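Local coordinates for putative exported protein (Bordetella pertussis, PDB 2DVZ), which probably serves as the periplasmic solute receptor of a tripartite tricarboxylate-type transporter, and binds glutamate in its pocket, at residues A[217-220]-A[226-229]; A[123-128]-A[142-147]. All coordinates share one frame; numbering follows the deposited sequence.

Contact 1: residues A[217-220]-A[226-229]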
loop_
_atom_site.group_PDB
_atom_site.type_symbol
_atom_site.label_atom_id
_atom_site.label_comp_id
_atom_site.label_asym_id
_atom_site.label_seq_id
_atom_site.Cartn_x
_atom_site.Cartn_y
_atom_site.Cartn_z
ATOM N N PRO A 217 -8.451 10.353 -7.080
ATOM C CA PRO A 217 -9.567 11.079 -7.711
ATOM C C PRO A 217 -9.149 12.265 -8.558
ATOM O O PRO A 217 -9.804 12.576 -9.516
ATOM C CB PRO A 217 -10.441 11.532 -6.502
ATOM C CG PRO A 217 -10.059 10.618 -5.385
ATOM C CD PRO A 217 -8.572 10.332 -5.610
ATOM N N THR A 218 -8.072 12.927 -8.213
ATOM C CA THR A 218 -7.647 14.071 -8.961
ATOM C C THR A 218 -6.130 14.033 -9.082
ATOM O O THR A 218 -5.476 13.180 -8.458
ATOM C CB THR A 218 -8.097 15.439 -8.294
ATOM O OG1 THR A 218 -7.365 15.678 -7.090
ATOM C CG2 THR A 218 -9.601 15.469 -7.992
ATOM N N ARG A 219 -5.593 14.951 -9.888
ATOM C CA ARG A 219 -4.182 15.319 -9.814
ATOM C C ARG A 219 -3.781 15.795 -8.416
ATOM O O ARG A 219 -4.578 16.404 -7.681
ATOM C CB ARG A 219 -3.855 16.404 -10.848
ATOM C CG ARG A 219 -4.172 15.960 -12.299
ATOM C CD ARG A 219 -4.150 17.163 -13.307
ATOM N NE ARG A 219 -4.364 16.681 -14.656
ATOM C CZ ARG A 219 -3.370 16.337 -15.484
ATOM N NH1 ARG A 219 -2.087 16.479 -15.094
ATOM N NH2 ARG A 219 -3.649 15.865 -16.710
ATOM N N ILE A 220 -2.521 15.559 -8.091
ATOM C CA ILE A 220 -1.957 15.848 -6.798
ATOM C C ILE A 220 -0.945 17.026 -6.895
ATOM O O ILE A 220 -0.075 17.016 -7.717
ATOM C CB ILE A 220 -1.328 14.543 -6.214
ATOM C CG1 ILE A 220 -2.433 13.644 -5.663
ATOM C CG2 ILE A 220 -0.301 14.826 -5.157
ATOM C CD1 ILE A 220 -1.952 12.185 -5.138
ATOM N N VAL A 226 1.180 15.127 -13.564
ATOM C CA VAL A 226 0.914 13.700 -13.735
ATOM C C VAL A 226 -0.593 13.479 -13.749
ATOM O O VAL A 226 -1.294 13.837 -12.800
ATOM C CB VAL A 226 1.648 12.808 -12.624
ATOM C CG1 VAL A 226 1.409 11.273 -12.834
ATOM C CG2 VAL A 226 3.154 13.142 -12.542
ATOM N N PRO A 227 -1.116 12.900 -14.845
ATOM C CA PRO A 227 -2.566 12.660 -14.877
ATOM C C PRO A 227 -2.984 11.473 -14.016
ATOM O O PRO A 227 -2.182 10.594 -13.762
ATOM C CB PRO A 227 -2.815 12.257 -16.362
ATOM C CG PRO A 227 -1.532 11.561 -16.737
ATOM C CD PRO A 227 -0.465 12.453 -16.102
ATOM N N THR A 228 -4.258 11.424 -13.642
ATOM C CA THR A 228 -4.820 10.214 -13.057
ATOM C C THR A 228 -5.071 9.180 -14.158
ATOM O O THR A 228 -4.997 9.513 -15.374
ATOM C CB THR A 228 -6.115 10.504 -12.298
ATOM O OG1 THR A 228 -7.198 10.656 -13.231
ATOM C CG2 THR A 228 -5.956 11.752 -11.507
ATOM N N PHE A 229 -5.380 7.943 -13.741
ATOM C CA PHE A 229 -5.702 6.891 -14.681
ATOM C C PHE A 229 -7.001 7.171 -15.407
ATOM O O PHE A 229 -7.196 6.683 -16.530
ATOM C CB PHE A 229 -5.775 5.521 -13.980
ATOM C CG PHE A 229 -4.425 4.864 -13.810
ATOM C CD1 PHE A 229 -3.814 4.202 -14.882
ATOM C CD2 PHE A 229 -3.763 4.905 -12.585
ATOM C CE1 PHE A 229 -2.548 3.587 -14.711
ATOM C CE2 PHE A 229 -2.506 4.322 -12.412
ATOM C CZ PHE A 229 -1.902 3.665 -13.480
HETATM O O HOH W 1 -0.794 14.436 -10.157
#

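Contact 2: residues A[123-128]-A[142-147]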
loop_
_atom_site.group_PDB
_atom_site.type_symbol
_atom_site.label_atom_id
_atom_site.label_comp_id
_atom_site.label_asym_id
_atom_site.label_seq_id
_atom_site.Cartn_x
_atom_site.Cartn_y
_atom_site.Cartn_z
ATOM N N PRO A 123 13.845 7.166 -16.076
ATOM C CA PRO A 123 13.828 8.324 -16.987
ATOM C C PRO A 123 14.365 8.086 -18.403
ATOM O O PRO A 123 13.986 8.817 -19.350
ATOM C CB PRO A 123 14.675 9.355 -16.257
ATOM C CG PRO A 123 14.756 8.867 -14.779
ATOM C CD PRO A 123 14.710 7.384 -14.900
ATOM N N LYS A 124 15.200 7.074 -18.598
ATOM C CA LYS A 124 15.629 6.728 -19.953
ATOM C C LYS A 124 14.517 6.049 -20.786
ATOM O O LYS A 124 14.690 5.850 -22.005
ATOM C CB LYS A 124 16.897 5.875 -19.929
ATOM C CG LYS A 124 18.175 6.640 -19.457
ATOM C CD LYS A 124 18.752 7.534 -20.585
ATOM C CE LYS A 124 20.163 8.005 -20.317
ATOM N NZ LYS A 124 20.300 8.970 -19.187
ATOM N N PHE A 125 13.385 5.701 -20.164
ATOM C CA PHE A 125 12.273 5.100 -20.922
ATOM C C PHE A 125 11.869 6.163 -21.966
ATOM O O PHE A 125 11.774 7.338 -21.631
ATOM C CB PHE A 125 11.087 4.709 -20.008
ATOM C CG PHE A 125 9.948 3.947 -20.732
ATOM C CD1 PHE A 125 9.877 2.554 -20.689
ATOM C CD2 PHE A 125 8.963 4.636 -21.427
ATOM C CE1 PHE A 125 8.829 1.860 -21.350
ATOM C CE2 PHE A 125 7.932 3.970 -22.080
ATOM C CZ PHE A 125 7.851 2.559 -22.026
ATOM N N PRO A 126 11.679 5.761 -23.238
ATOM C CA PRO A 126 11.489 6.750 -24.331
ATOM C C PRO A 126 10.041 7.232 -24.526
ATOM O O PRO A 126 9.482 7.049 -25.605
ATOM C CB PRO A 126 11.983 5.981 -25.573
ATOM C CG PRO A 126 11.775 4.537 -25.244
ATOM C CD PRO A 126 11.694 4.375 -23.745
ATOM N N ALA A 127 9.441 7.815 -23.486
ATOM C CA ALA A 127 8.069 8.373 -23.533
ATOM C C ALA A 127 7.938 9.447 -22.470
ATOM O O ALA A 127 8.552 9.356 -21.404
ATOM C CB ALA A 127 7.041 7.282 -23.279
ATOM N N LYS A 128 7.130 10.453 -22.715
ATOM C CA LYS A 128 7.057 11.568 -21.749
ATOM C C LYS A 128 5.675 11.619 -21.120
ATOM O O LYS A 128 5.433 12.321 -20.126
ATOM C CB LYS A 128 7.467 12.925 -22.401
ATOM C CG LYS A 128 6.358 13.588 -23.204
ATOM C CD LYS A 128 6.835 14.825 -23.974
ATOM C CE LYS A 128 5.629 15.515 -24.654
ATOM N NZ LYS A 128 5.941 16.461 -25.848
ATOM N N GLY A 142 6.551 -8.031 -24.109
ATOM C CA GLY A 142 7.389 -9.002 -23.438
ATOM C C GLY A 142 8.793 -8.525 -23.132
ATOM O O GLY A 142 9.559 -9.249 -22.477
ATOM N N LYS A 143 9.147 -7.323 -23.582
ATOM C CA LYS A 143 10.535 -6.837 -23.495
ATOM C C LYS A 143 10.851 -5.962 -22.287
ATOM O O LYS A 143 12.012 -5.869 -21.844
ATOM C CB LYS A 143 10.890 -6.078 -24.763
ATOM C CG LYS A 143 11.074 -7.039 -25.948
ATOM C CD LYS A 143 11.204 -6.329 -27.252
ATOM C CE LYS A 143 12.633 -6.273 -27.654
ATOM N NZ LYS A 143 12.641 -5.845 -29.080
ATOM N N TYR A 144 9.833 -5.303 -21.749
ATOM C CA TYR A 144 10.034 -4.468 -20.566
ATOM C C TYR A 144 9.604 -5.274 -19.355
ATOM O O TYR A 144 8.728 -6.159 -19.447
ATOM C CB TYR A 144 9.205 -3.171 -20.659
ATOM C CG TYR A 144 9.816 -2.128 -21.589
ATOM C CD1 TYR A 144 10.836 -1.295 -21.134
ATOM C CD2 TYR A 144 9.393 -1.987 -22.913
ATOM C CE1 TYR A 144 11.418 -0.340 -21.951
ATOM C CE2 TYR A 144 9.980 -1.044 -23.748
ATOM C CZ TYR A 144 10.987 -0.212 -23.251
ATOM O OH TYR A 144 11.588 0.777 -24.011
ATOM N N SER A 145 10.201 -4.950 -18.222
ATOM C CA SER A 145 9.790 -5.542 -16.971
ATOM C C SER A 145 9.432 -4.477 -15.924
ATOM O O SER A 145 9.838 -3.302 -16.002
ATOM C CB SER A 145 10.910 -6.424 -16.451
ATOM O OG SER A 145 11.984 -5.571 -16.098
ATOM N N TYR A 146 8.657 -4.914 -14.944
ATOM C CA TYR A 146 8.167 -4.038 -13.911
ATOM C C TYR A 146 8.355 -4.723 -12.585
ATOM O O TYR A 146 8.286 -5.955 -12.500
ATOM C CB TYR A 146 6.690 -3.688 -14.141
ATOM C CG TYR A 146 5.636 -4.745 -13.788
ATOM C CD1 TYR A 146 5.046 -4.794 -12.497
ATOM C CD2 TYR A 146 5.175 -5.648 -14.756
ATOM C CE1 TYR A 146 4.042 -5.738 -12.186
ATOM C CE2 TYR A 146 4.178 -6.590 -14.457
ATOM C CZ TYR A 146 3.603 -6.620 -13.175
ATOM O OH TYR A 146 2.598 -7.551 -12.913
ATOM N N GLY A 147 8.581 -3.907 -11.566
ATOM C CA GLY A 147 8.724 -4.345 -10.213
ATOM C C GLY A 147 7.447 -4.122 -9.438
ATOM O O GLY A 147 6.654 -3.220 -9.744
#

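Contact 1: residues A[217-220]-A[226-229]
T228 pushes its methyl against the backbone of T218, and R219 sets a face of its guanidinium against P227 CA: these two touches close a loop of the periplasmic-binding-protein fold, the connection that leaves strand 210-215 and later enters strand 241-248. Neither segment is helix or strand, and no direct hydrogen bond joins them.

The tight part is at T228. T228 CG2 lies 3.3 Å from T218 C and 3.6 Å from R219 N, so the methyl sits against the peptide link between these two residues. With chi1 at 78° the hydroxyl is held between the backbone N and the carbonyl carbon, while CG2 stands anti to the carbonyl carbon; OG1 is taken up by the backbone N of D231, and the methyl is left to face T218. The next residue, F229, is buried against M158 and F162 of helix 154-166.

The R219 side is looser and more exposed. Its chain runs extended from CG to NE, the R219 side chain crosses that of P227 at a slant, and P227 CA lies 3.6 Å above one face of the guanidinium, towards its rim. R219 NH2 comes 3.7 Å from P227 CB, a van der Waals touch. The polar end has its strongest partner in the turn between the segments, where NH1 bonds to the carbonyl O of K224 and, weakly, to that of D225; NE makes a long, weak ion pair with D231.

Within 217-220, T218 OG1 donates to R219 O from above the carbonyl plane, 36° out of it. Between the segments one water does what no direct bond does: it accepts from I220 N at 2.9 Å and donates to V226 O at 2.8 Å.

Contact 2: residues A[123-128]-A[142-147]
With chi1 at -174°, F125 sends CG anti to its own backbone N, while Y144, at chi1 -77°, holds CG anti to the carbonyl carbon; the two rings thereby meet at a slant where the loop before helix 130-138 meets the chain that leaves it, in a strand-helix-strand stretch of the periplasmic-binding-protein fold. Strand 106-121 runs into the loop that carries F125, helix 130-138 follows, and Y144 lies on the way from the helix to strand 145-148.

The ring planes are inclined by 49° with centroids 4.8 Å apart, an oblique aromatic pair. F125 meets the tyrosine through CE1, which lies 3.4 Å above one face of that ring, displaced towards its rim, and comes 3.5 Å from Y144 CE1. Helix 130-138 closes over this pair, F133 meeting F125 edge-to-face and L137 touching both rings, while L192 of strand 192-196 packs against both as well.

P126, the centre of an inverse gamma turn whose A127 N to F125 O bond is weak, sets CD 3.4 Å above one face of the F125 ring, towards its rim. Y144 approaches this proline from the opposite direction, and its phenol oxygen ends near the same carbon: Y144 OH to P126 CD is 3.6 Å.

In the fold
Coming from the N terminus, the chain meets contact 2 first: strand 106-121 ends, the loop 123-128 turns into helix 130-138, and the segment 142-147 then brings the chain back into strand 145-148, so this contact closes a loop that spans the helix. Contact 1 comes later, after strand 210-215, and closes a much shorter loop with five residues between its segments. The two lie in series, neither nested nor crossed. Their centres are about 20 Å apart, and they do not touch, but R210 at the start of strand 210-215 bonds to the backbone of P123 and A127, tying the region of contact 2 to the strand that leads into contact 1.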